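Long-range contacts in Glyco_hydro_cc domain-containing protein (Trichoderma gamsii, PDB 6UBD), which probably binds beta-1,3-glucan oligosaccharides, being a fungal member of glycoside hydrolase family 128 (subgroup VII) with a glycosyl hydrolase catalytic core: residues 53-61 and 87-95; 217-228 and 263-274. All coordinates share one frame; numbering follows the deposited sequence.

In the fold
Interactions 1 and 2 belong to one (beta/alpha)8 barrel, on opposite sides of the chain's centre. Their own centres are 30 Å apart and their nearest atoms about 9 Å, so they do not touch. In interaction 1 the loop leaving strand 52-54 meets the helix that follows the next strand; interaction 2 joins the last two outer helices, 217-233 and 263-273. The barrel wall links them: strand 35-38 pairs with strand 52-54 and receives the Tyr-268 hydroxyl at Gly-36. Trp-56 NE1 hydrogen-bonds Glu-201 on strand 197-206, whose equivalent carries the nucleophile in clan GH-A relatives, consistent with residues 53-61 lying near the sugar-binding end.

Interaction 1: residues 53-61 and 87-95; sequences WHDWTPAPS and RLQQFEHLN
A proline wedged against a helix, Pro-58 on Arg-87, Gln-90, Phe-91 and Leu-94, makes this loop-on-helix contact, where the loop leaving strand 52-54 packs on the end of helix 82-92. No direct hydrogen bond crosses it. Pro-58 CG lies 3.4 Å from the backbone O of Arg-87, a carbonyl already engaged by Phe-91 N within the helix, while Pro-58 CB rests 3.8 Å from Phe-91 CD2. Gln-90 closes the other flank: with CG anti to the backbone N (chi1 -180°) and the chain extended, its amide runs obliquely past the proline ring, Gln-90 CD 3.8 Å from Pro-58 CD. Gln-90 NE2 gives to a water 3.2 Å away, which in turn donates to Thr-57 OG1 (2.8 Å) and Ala-59 O, so the polar link across the contact runs through this water.

Two side-chain-capped turns shape the loop. Asp-55 OD1 accepts from Thr-57 OG1 at 2.7 Å on the syn side and also from Thr-57 N, which closes an Asx turn; both donors come from the same face of the carboxylate. Thr-57 OG1 then accepts from Ala-59 N in an ST turn. One turn nearer the start of the helix, the extended Arg-87 crosses Thr-57 at about a right angle and brings one guanidinium face under the carbonyl of Trp-56, Arg-87 NH1 3.7 Å from Trp-56 O. Trp-75 meets the same guanidinium in a cation-pi contact.

Behind the loop, Trp-56 NE1 bonds Glu-201 and His-54 NE2 bonds Thr-200, both on strand 197-206. Pro-58 O is held by Ser-72 of strand 69-73, and Phe-91 and Leu-94 lean on Leu-130 and Met-134 of helix 120-136, respectively.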
loop_
_atom_site.group_PDB
_atom_site.type_symbol
_atom_site.label_atom_id
_atom_site.label_comp_id
_atom_site.label_asym_id
_atom_site.label_seq_id
_atom_site.Cartn_x
_atom_site.Cartn_y
_atom_site.Cartn_z
ATOM N N TRP A 53 5.282 7.602 -2.873
ATOM C CA TRP A 53 4.390 6.750 -3.717
ATOM C C TRP A 53 4.990 5.353 -3.892
ATOM O O TRP A 53 6.221 5.189 -3.707
ATOM C CB TRP A 53 4.071 7.381 -5.077
ATOM C CG TRP A 53 4.945 7.112 -6.269
ATOM C CD1 TRP A 53 4.602 6.375 -7.383
ATOM C CD2 TRP A 53 6.273 7.638 -6.542
ATOM N NE1 TRP A 53 5.592 6.444 -8.344
ATOM C CE2 TRP A 53 6.633 7.187 -7.837
ATOM C CE3 TRP A 53 7.191 8.384 -5.797
ATOM C CZ2 TRP A 53 7.878 7.492 -8.417
ATOM C CZ3 TRP A 53 8.417 8.687 -6.366
ATOM C CH2 TRP A 53 8.737 8.252 -7.661
ATOM N N HIS A 54 4.178 4.419 -4.297
ATOM C CA HIS A 54 4.615 3.113 -4.807
ATOM C C HIS A 54 3.894 2.783 -6.105
ATOM O O HIS A 54 2.874 3.451 -6.393
ATOM C CB HIS A 54 4.531 1.994 -3.749
ATOM C CG HIS A 54 3.151 1.410 -3.621
ATOM N ND1 HIS A 54 2.759 0.338 -4.363
ATOM C CD2 HIS A 54 2.134 1.693 -2.753
ATOM C CE1 HIS A 54 1.547 -0.028 -3.979
ATOM N NE2 HIS A 54 1.132 0.789 -2.999
ATOM N N ASP A 55 4.357 1.809 -6.875
ATOM C CA ASP A 55 3.686 1.373 -8.116
ATOM C C ASP A 55 3.767 -0.144 -8.257
ATOM O O ASP A 55 3.693 -0.610 -9.383
ATOM C CB ASP A 55 4.226 2.125 -9.327
ATOM C CG ASP A 55 5.680 1.769 -9.653
ATOM O OD1 ASP A 55 6.298 0.957 -8.935
ATOM O OD2 ASP A 55 6.177 2.294 -10.700
ATOM N N TRP A 56 3.791 -0.849 -7.126
ATOM C CA TRP A 56 3.863 -2.334 -7.100
ATOM C C TRP A 56 5.182 -2.915 -7.686
ATOM O O TRP A 56 5.294 -4.148 -7.755
ATOM C CB TRP A 56 2.630 -2.978 -7.756
ATOM C CG TRP A 56 1.335 -2.614 -7.063
ATOM C CD1 TRP A 56 0.756 -3.203 -5.968
ATOM C CD2 TRP A 56 0.426 -1.555 -7.454
ATOM N NE1 TRP A 56 -0.417 -2.580 -5.631
ATOM C CE2 TRP A 56 -0.611 -1.562 -6.500
ATOM C CE3 TRP A 56 0.420 -0.588 -8.488
ATOM C CZ2 TRP A 56 -1.657 -0.620 -6.560
ATOM C CZ3 TRP A 56 -0.622 0.341 -8.515
ATOM C CH2 TRP A 56 -1.664 0.317 -7.581
ATOM N N THR A 57 6.122 -2.076 -8.135
ATOM C CA THR A 57 7.395 -2.541 -8.739
ATOM C C THR A 57 8.581 -2.354 -7.792
ATOM O O THR A 57 8.501 -1.694 -6.758
ATOM C CB THR A 57 7.706 -1.825 -10.067
ATOM O OG1 THR A 57 8.342 -0.535 -9.862
ATOM C CG2 THR A 57 6.505 -1.736 -11.005
ATOM N N PRO A 58 9.753 -2.987 -8.077
ATOM C CA PRO A 58 10.959 -2.796 -7.266
ATOM C C PRO A 58 11.541 -1.383 -7.241
ATOM O O PRO A 58 12.320 -1.095 -6.344
ATOM C CB PRO A 58 11.947 -3.792 -7.907
ATOM C CG PRO A 58 11.067 -4.883 -8.498
ATOM C CD PRO A 58 9.910 -4.078 -9.042
ATOM N N ALA A 59 11.174 -0.561 -8.244
ATOM C CA ALA A 59 11.812 0.758 -8.451
ATOM C C ALA A 59 10.799 1.724 -9.072
ATOM O O ALA A 59 10.816 1.964 -10.283
ATOM C CB ALA A 59 13.053 0.648 -9.282
ATOM N N PRO A 60 9.879 2.341 -8.287
ATOM C CA PRO A 60 8.897 3.269 -8.851
ATOM C C PRO A 60 9.635 4.352 -9.634
ATOM O O PRO A 60 10.506 4.974 -9.076
ATOM C CB PRO A 60 8.143 3.879 -7.686
ATOM C CG PRO A 60 8.424 2.936 -6.518
ATOM C CD PRO A 60 9.654 2.145 -6.853
ATOM N N SER A 61 9.254 4.544 -10.914
ATOM C CA SER A 61 10.088 5.513 -11.698
ATOM C C SER A 61 9.280 6.487 -12.548
ATOM O O SER A 61 9.934 7.188 -13.403
ATOM C CB SER A 61 11.104 4.800 -12.553
ATOM O OG SER A 61 10.325 3.943 -13.389
ATOM N N ARG A 87 9.115 -8.647 -12.397
ATOM C CA ARG A 87 9.399 -7.905 -11.133
ATOM C C ARG A 87 10.344 -8.682 -10.244
ATOM O O ARG A 87 11.221 -8.079 -9.608
ATOM C CB ARG A 87 8.087 -7.568 -10.432
ATOM C CG ARG A 87 7.212 -6.567 -11.190
ATOM C CD ARG A 87 5.801 -6.460 -10.653
ATOM N NE ARG A 87 5.039 -5.482 -11.378
ATOM C CZ ARG A 87 3.774 -5.160 -11.174
ATOM N NH1 ARG A 87 3.091 -5.762 -10.226
ATOM N NH2 ARG A 87 3.199 -4.206 -11.889
ATOM N N LEU A 88 10.184 -10.003 -10.170
ATOM C CA LEU A 88 11.179 -10.759 -9.363
ATOM C C LEU A 88 12.612 -10.578 -9.940
ATOM O O LEU A 88 13.570 -10.378 -9.165
ATOM C CB LEU A 88 10.793 -12.242 -9.297
ATOM C CG LEU A 88 11.802 -13.179 -8.650
ATOM C CD1 LEU A 88 11.936 -12.899 -7.163
ATOM C CD2 LEU A 88 11.419 -14.633 -8.869
ATOM N N GLN A 89 12.762 -10.736 -11.258
ATOM C CA GLN A 89 14.079 -10.573 -11.905
ATOM C C GLN A 89 14.616 -9.159 -11.624
ATOM O O GLN A 89 15.813 -9.043 -11.248
ATOM C CB GLN A 89 13.984 -10.872 -13.403
ATOM C CG GLN A 89 15.271 -10.712 -14.186
ATOM C CD GLN A 89 15.135 -10.960 -15.680
ATOM O OE1 GLN A 89 14.722 -12.049 -16.118
ATOM N NE2 GLN A 89 15.475 -9.945 -16.485
ATOM N N GLN A 90 13.800 -8.100 -11.794
ATOM C CA GLN A 90 14.245 -6.707 -11.516
ATOM C C GLN A 90 14.667 -6.554 -10.051
ATOM O O GLN A 90 15.686 -5.921 -9.799
ATOM C CB GLN A 90 13.097 -5.779 -11.923
ATOM C CG GLN A 90 13.347 -4.294 -11.727
ATOM C CD GLN A 90 12.084 -3.488 -12.049
ATOM O OE1 GLN A 90 11.078 -4.059 -12.585
ATOM N NE2 GLN A 90 12.080 -2.197 -11.649
ATOM N N PHE A 91 13.942 -7.147 -9.099
ATOM C CA PHE A 91 14.282 -7.079 -7.641
ATOM C C PHE A 91 15.631 -7.743 -7.363
ATOM O O PHE A 91 16.464 -7.143 -6.636
ATOM C CB PHE A 91 13.163 -7.671 -6.777
ATOM C CG PHE A 91 13.194 -7.252 -5.334
ATOM C CD1 PHE A 91 14.021 -7.871 -4.416
ATOM C CD2 PHE A 91 12.457 -6.148 -4.915
ATOM C CE1 PHE A 91 14.105 -7.433 -3.112
ATOM C CE2 PHE A 91 12.563 -5.692 -3.612
ATOM C CZ PHE A 91 13.381 -6.347 -2.708
ATOM N N GLU A 92 15.854 -8.908 -7.967
ATOM C CA GLU A 92 17.133 -9.609 -7.846
ATOM C C GLU A 92 18.304 -8.775 -8.399
ATOM O O GLU A 92 19.458 -8.967 -7.889
ATOM C CB GLU A 92 17.103 -10.997 -8.525
ATOM C CG GLU A 92 16.088 -11.952 -7.907
ATOM C CD GLU A 92 15.855 -13.266 -8.692
ATOM O OE1 GLU A 92 15.848 -13.216 -9.977
ATOM O OE2 GLU A 92 15.528 -14.311 -8.085
ATOM N N HIS A 93 18.062 -7.931 -9.424
ATOM C CA HIS A 93 19.119 -7.140 -10.111
ATOM C C HIS A 93 19.287 -5.745 -9.474
ATOM O O HIS A 93 20.159 -5.009 -9.975
ATOM C CB HIS A 93 18.817 -7.034 -11.621
ATOM C CG HIS A 93 19.005 -8.284 -12.410
ATOM N ND1 HIS A 93 19.932 -9.260 -12.080
ATOM C CD2 HIS A 93 18.397 -8.714 -13.544
ATOM C CE1 HIS A 93 19.900 -10.225 -12.974
ATOM N NE2 HIS A 93 18.973 -9.904 -13.898
ATOM N N LEU A 94 18.570 -5.400 -8.402
ATOM C CA LEU A 94 18.718 -4.028 -7.832
ATOM C C LEU A 94 20.184 -3.787 -7.460
ATOM O O LEU A 94 20.807 -4.657 -6.846
ATOM C CB LEU A 94 17.839 -3.805 -6.601
ATOM C CG LEU A 94 16.365 -3.660 -6.917
ATOM C CD1 LEU A 94 15.552 -3.749 -5.644
ATOM C CD2 LEU A 94 16.030 -2.349 -7.628
ATOM N N ASN A 95 20.754 -2.651 -7.848
ATOM C CA ASN A 95 22.179 -2.440 -7.573
ATOM C C ASN A 95 22.289 -1.650 -6.274
ATOM O O ASN A 95 23.363 -1.164 -6.051
ATOM C CB ASN A 95 22.911 -1.871 -8.791
ATOM C CG ASN A 95 22.264 -0.657 -9.413
ATOM O OD1 ASN A 95 21.514 0.063 -8.749
ATOM N ND2 ASN A 95 22.587 -0.419 -10.674
HETATM O O HOH W 1 9.775 -0.081 -12.203
#

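Interaction 2: residues 217-228 and 263-274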
loop_
_atom_site.group_PDB
_atom_site.type_symbol
_atom_site.label_atom_id
_atom_site.label_comp_id
_atom_site.label_asym_id
_atom_site.label_seq_id
_atom_site.Cartn_x
_atom_site.Cartn_y
_atom_site.Cartn_z
ATOM N N GLN A 217 -21.155 9.079 -6.428
ATOM C CA GLN A 217 -20.122 10.110 -6.291
ATOM C C GLN A 217 -20.228 10.855 -4.959
ATOM O O GLN A 217 -19.184 11.179 -4.333
ATOM C CB GLN A 217 -20.096 11.067 -7.462
ATOM C CG GLN A 217 -18.857 11.963 -7.485
ATOM C CD GLN A 217 -17.579 11.209 -7.822
ATOM O OE1 GLN A 217 -17.447 10.760 -8.987
ATOM N NE2 GLN A 217 -16.658 11.114 -6.840
ATOM N N ASN A 218 -21.462 11.215 -4.565
ATOM C CA ASN A 218 -21.597 11.939 -3.282
ATOM C C ASN A 218 -21.046 11.134 -2.104
ATOM O O ASN A 218 -20.380 11.702 -1.254
ATOM C CB ASN A 218 -23.092 12.321 -3.144
ATOM C CG ASN A 218 -23.413 13.117 -1.874
ATOM O OD1 ASN A 218 -23.115 14.320 -1.846
ATOM N ND2 ASN A 218 -24.000 12.506 -0.841
ATOM N N GLN A 219 -21.490 9.884 -2.027
ATOM C CA GLN A 219 -20.987 8.981 -0.939
ATOM C C GLN A 219 -19.445 8.846 -0.992
ATOM O O GLN A 219 -18.814 8.871 0.104
ATOM C CB GLN A 219 -21.665 7.614 -1.043
ATOM C CG GLN A 219 -21.185 6.591 0.037
ATOM C CD GLN A 219 -21.007 5.176 -0.501
ATOM O OE1 GLN A 219 -21.043 4.944 -1.717
ATOM N NE2 GLN A 219 -20.726 4.199 0.375
ATOM N N ILE A 220 -18.910 8.664 -2.209
ATOM C CA ILE A 220 -17.432 8.473 -2.364
ATOM C C ILE A 220 -16.705 9.715 -1.874
ATOM O O ILE A 220 -15.696 9.665 -1.141
ATOM C CB ILE A 220 -17.091 8.104 -3.824
ATOM C CG1 ILE A 220 -17.492 6.656 -4.135
ATOM C CG2 ILE A 220 -15.604 8.334 -4.087
ATOM C CD1 ILE A 220 -17.571 6.382 -5.594
ATOM N N ASN A 221 -17.221 10.917 -2.267
ATOM C CA ASN A 221 -16.551 12.175 -1.844
ATOM C C ASN A 221 -16.525 12.295 -0.306
ATOM O O ASN A 221 -15.503 12.714 0.271
ATOM C CB ASN A 221 -17.247 13.402 -2.466
ATOM C CG ASN A 221 -17.081 13.528 -3.983
ATOM O OD1 ASN A 221 -16.263 12.809 -4.580
ATOM N ND2 ASN A 221 -17.870 14.456 -4.574
ATOM N N GLN A 222 -17.620 11.952 0.377
ATOM C CA GLN A 222 -17.675 12.010 1.840
ATOM C C GLN A 222 -16.738 10.929 2.449
ATOM O O GLN A 222 -16.112 11.217 3.480
ATOM C CB GLN A 222 -19.122 11.797 2.302
ATOM C CG GLN A 222 -19.275 12.081 3.781
ATOM C CD GLN A 222 -19.088 13.544 4.144
ATOM O OE1 GLN A 222 -19.753 14.455 3.600
ATOM N NE2 GLN A 222 -18.130 13.823 5.016
ATOM N N TRP A 223 -16.789 9.734 1.878
ATOM C CA TRP A 223 -15.891 8.615 2.363
ATOM C C TRP A 223 -14.391 8.998 2.304
ATOM O O TRP A 223 -13.632 8.773 3.286
ATOM C CB TRP A 223 -16.248 7.385 1.529
ATOM C CG TRP A 223 -15.604 6.100 2.014
ATOM C CD1 TRP A 223 -16.233 5.118 2.740
ATOM C CD2 TRP A 223 -14.287 5.602 1.688
ATOM N NE1 TRP A 223 -15.370 4.045 2.931
ATOM C CE2 TRP A 223 -14.207 4.316 2.263
ATOM C CE3 TRP A 223 -13.226 6.077 0.914
ATOM C CZ2 TRP A 223 -13.061 3.510 2.125
ATOM C CZ3 TRP A 223 -12.079 5.296 0.815
ATOM C CH2 TRP A 223 -12.002 4.033 1.410
ATOM N N ILE A 224 -13.988 9.617 1.199
ATOM C CA ILE A 224 -12.598 10.101 1.035
ATOM C C ILE A 224 -12.274 11.143 2.115
ATOM O O ILE A 224 -11.186 11.115 2.740
ATOM C CB ILE A 224 -12.309 10.560 -0.397
ATOM C CG1 ILE A 224 -12.426 9.392 -1.395
ATOM C CG2 ILE A 224 -10.973 11.264 -0.420
ATOM C CD1 ILE A 224 -12.496 9.814 -2.854
ATOM N N SER A 225 -13.184 12.134 2.244
ATOM C CA SER A 225 -12.923 13.198 3.236
ATOM C C SER A 225 -12.768 12.597 4.638
ATOM O O SER A 225 -11.887 12.941 5.429
ATOM C CB SER A 225 -14.036 14.221 3.179
ATOM O OG SER A 225 -13.870 15.285 4.123
ATOM N N ASP A 226 -13.730 11.747 4.981
ATOM C CA ASP A 226 -13.769 11.112 6.323
ATOM C C ASP A 226 -12.530 10.216 6.567
ATOM O O ASP A 226 -11.969 10.276 7.684
ATOM C CB ASP A 226 -15.056 10.293 6.485
ATOM C CG ASP A 226 -16.349 11.067 6.652
ATOM O OD1 ASP A 226 -16.274 12.295 6.868
ATOM O OD2 ASP A 226 -17.411 10.411 6.508
ATOM N N ILE A 227 -12.135 9.425 5.557
ATOM C CA ILE A 227 -11.013 8.480 5.775
ATOM C C ILE A 227 -9.688 9.211 5.930
ATOM O O ILE A 227 -8.826 8.804 6.783
ATOM C CB ILE A 227 -10.957 7.389 4.676
ATOM C CG1 ILE A 227 -10.412 6.105 5.314
ATOM C CG2 ILE A 227 -10.186 7.780 3.427
ATOM C CD1 ILE A 227 -10.304 4.905 4.422
ATOM N N VAL A 228 -9.435 10.297 5.220
ATOM C CA VAL A 228 -8.198 11.078 5.374
ATOM C C VAL A 228 -8.191 11.676 6.784
ATOM O O VAL A 228 -7.162 11.639 7.483
ATOM C CB VAL A 228 -8.033 12.105 4.257
ATOM C CG1 VAL A 228 -6.945 13.091 4.556
ATOM C CG2 VAL A 228 -7.768 11.386 2.920
ATOM N N GLN A 263 -13.690 13.684 -10.273
ATOM C CA GLN A 263 -14.291 14.155 -9.005
ATOM C C GLN A 263 -13.736 13.397 -7.799
ATOM O O GLN A 263 -13.485 13.973 -6.741
ATOM C CB GLN A 263 -15.832 14.053 -9.122
ATOM C CG GLN A 263 -16.457 14.964 -10.211
ATOM C CD GLN A 263 -17.878 14.548 -10.529
ATOM O OE1 GLN A 263 -18.815 14.856 -9.779
ATOM N NE2 GLN A 263 -18.025 13.797 -11.645
ATOM N N SER A 264 -13.499 12.081 -7.949
ATOM C CA SER A 264 -12.878 11.256 -6.880
ATOM C C SER A 264 -11.410 11.672 -6.615
ATOM O O SER A 264 -11.023 11.889 -5.457
ATOM C CB SER A 264 -12.987 9.788 -7.202
ATOM O OG SER A 264 -14.343 9.361 -7.343
ATOM N N GLY A 265 -10.690 11.947 -7.708
ATOM C CA GLY A 265 -9.324 12.452 -7.576
ATOM C C GLY A 265 -9.235 13.809 -6.886
ATOM O O GLY A 265 -8.320 14.151 -6.088
ATOM N N GLN A 266 -10.203 14.691 -7.219
ATOM C CA GLN A 266 -10.313 16.033 -6.591
ATOM C C GLN A 266 -10.674 15.879 -5.106
ATOM O O GLN A 266 -10.199 16.652 -4.291
ATOM C CB GLN A 266 -11.403 16.857 -7.283
ATOM C CG GLN A 266 -11.070 17.336 -8.711
ATOM C CD GLN A 266 -12.276 17.788 -9.497
ATOM O OE1 GLN A 266 -12.558 17.339 -10.621
ATOM N NE2 GLN A 266 -12.996 18.703 -8.863
ATOM N N ALA A 267 -11.533 14.924 -4.737
ATOM C CA ALA A 267 -11.866 14.772 -3.300
ATOM C C ALA A 267 -10.574 14.424 -2.508
ATOM O O ALA A 267 -10.335 14.920 -1.458
ATOM C CB ALA A 267 -12.910 13.704 -3.138
ATOM N N TYR A 268 -9.732 13.532 -3.047
ATOM C CA TYR A 268 -8.441 13.202 -2.382
ATOM C C TYR A 268 -7.553 14.427 -2.319
ATOM O O TYR A 268 -7.013 14.734 -1.225
ATOM C CB TYR A 268 -7.749 12.006 -3.038
ATOM C CG TYR A 268 -6.550 11.437 -2.252
ATOM C CD1 TYR A 268 -6.737 10.960 -0.946
ATOM C CD2 TYR A 268 -5.266 11.383 -2.791
ATOM C CE1 TYR A 268 -5.666 10.380 -0.261
ATOM C CE2 TYR A 268 -4.193 10.795 -2.115
ATOM C CZ TYR A 268 -4.407 10.303 -0.839
ATOM O OH TYR A 268 -3.370 9.646 -0.186
ATOM N N LEU A 269 -7.412 15.148 -3.445
ATOM C CA LEU A 269 -6.553 16.370 -3.464
ATOM C C LEU A 269 -6.992 17.331 -2.365
ATOM O O LEU A 269 -6.157 17.885 -1.589
ATOM C CB LEU A 269 -6.665 17.042 -4.831
ATOM C CG LEU A 269 -5.946 18.378 -5.002
ATOM C CD1 LEU A 269 -4.493 18.226 -4.866
ATOM C CD2 LEU A 269 -6.310 19.017 -6.352
ATOM N N ASN A 270 -8.289 17.604 -2.290
ATOM C CA ASN A 270 -8.792 18.602 -1.323
ATOM C C ASN A 270 -8.615 18.151 0.125
ATOM O O ASN A 270 -8.326 18.915 0.967
ATOM C CB ASN A 270 -10.235 19.025 -1.652
ATOM C CG ASN A 270 -10.345 19.767 -2.992
ATOM O OD1 ASN A 270 -9.338 20.284 -3.554
ATOM N ND2 ASN A 270 -11.512 19.624 -3.579
ATOM N N ALA A 271 -8.708 16.857 0.389
ATOM C CA ALA A 271 -8.543 16.260 1.758
ATOM C C ALA A 271 -7.076 16.351 2.173
ATOM O O ALA A 271 -6.788 16.878 3.266
ATOM C CB ALA A 271 -9.073 14.843 1.795
ATOM N N ILE A 272 -6.155 15.896 1.327
ATOM C CA ILE A 272 -4.712 15.908 1.725
ATOM C C ILE A 272 -4.126 17.302 1.792
ATOM O O ILE A 272 -3.250 17.594 2.622
ATOM C CB ILE A 272 -3.870 15.005 0.796
ATOM C CG1 ILE A 272 -3.792 15.509 -0.650
ATOM C CG2 ILE A 272 -4.384 13.547 0.880
ATOM C CD1 ILE A 272 -2.891 14.682 -1.576
ATOM N N SER A 273 -4.707 18.249 1.054
ATOM C CA SER A 273 -4.222 19.660 1.112
ATOM C C SER A 273 -4.582 20.295 2.463
ATOM O O SER A 273 -3.841 21.220 2.886
ATOM C CB SER A 273 -4.754 20.459 -0.073
ATOM O OG SER A 273 -4.416 21.858 -0.020
ATOM N N LYS A 274 -5.613 19.830 3.147
ATOM C CA LYS A 274 -6.002 20.365 4.478
ATOM C C LYS A 274 -4.860 20.145 5.474
ATOM O O LYS A 274 -4.855 20.820 6.524
ATOM C CB LYS A 274 -7.260 19.671 5.065
ATOM C CG LYS A 274 -8.549 19.898 4.336
ATOM C CD LYS A 274 -9.708 19.130 4.970
ATOM C CE LYS A 274 -10.928 19.054 4.060
ATOM N NZ LYS A 274 -11.715 17.775 4.210
HETATM O O HOH W 2 -14.991 10.507 -10.348
HETATM O O HOH W 3 -18.611 15.743 -7.276
HETATM O O HOH W 4 -10.297 15.324 4.902
#
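Ile-224 and Val-228 are the two bumps of this helix-helix contact, the first filling the hollow between Ser-264, Ala-267 and Tyr-268. Its two branches divide the work. Ile-224 CD1 lies 3.6 Å from the backbone O of Ser-264 and against the small Ala-267 methyl, whereas CG2, anti to the backbone N, slips in at the edge of the Tyr-268 ring, close to that residue's backbone. One turn on, Val-228 fills the next dip: Val-228 CB sits 3.8 Å from Ala-271 CB, and Val-228 CG2 reaches Tyr-268 CE1 at 3.9 Å, the two side chains crossing at about a right angle. With only methyls at Ala-267 and Ala-271 facing the other helix there, the axes come to 8.9 Å at a crossing angle of -25°.

The two are neighbouring outer helices of the (beta/alpha)8 barrel, following barrel strands 197-206 and 237-243 in sequence. Tyr-240 and Tyr-242 of the latter strand lie beneath the interface, and Tyr-268 passes inward to bond its hydroxyl to Gly-36 O.

At the start of both helices the packing turns polar. Gln-217 bends at chi2 (70°), folding its amide over Gln-263 CB, and Gln-217 NE2 gives a nearly straight bond to Ser-264 OG (2.9 Å, 166°) while also donating to Asn-221 OD1 from above the carbonyl plane. Two bonds thus fix the amide's rotation; Ser-264 OG itself is bonded to Val-251 O. Asn-221 ND2 and Gln-263 OE1 share a water on this rim, and at the far end another water spans Ser-225 O and Lys-274 NZ.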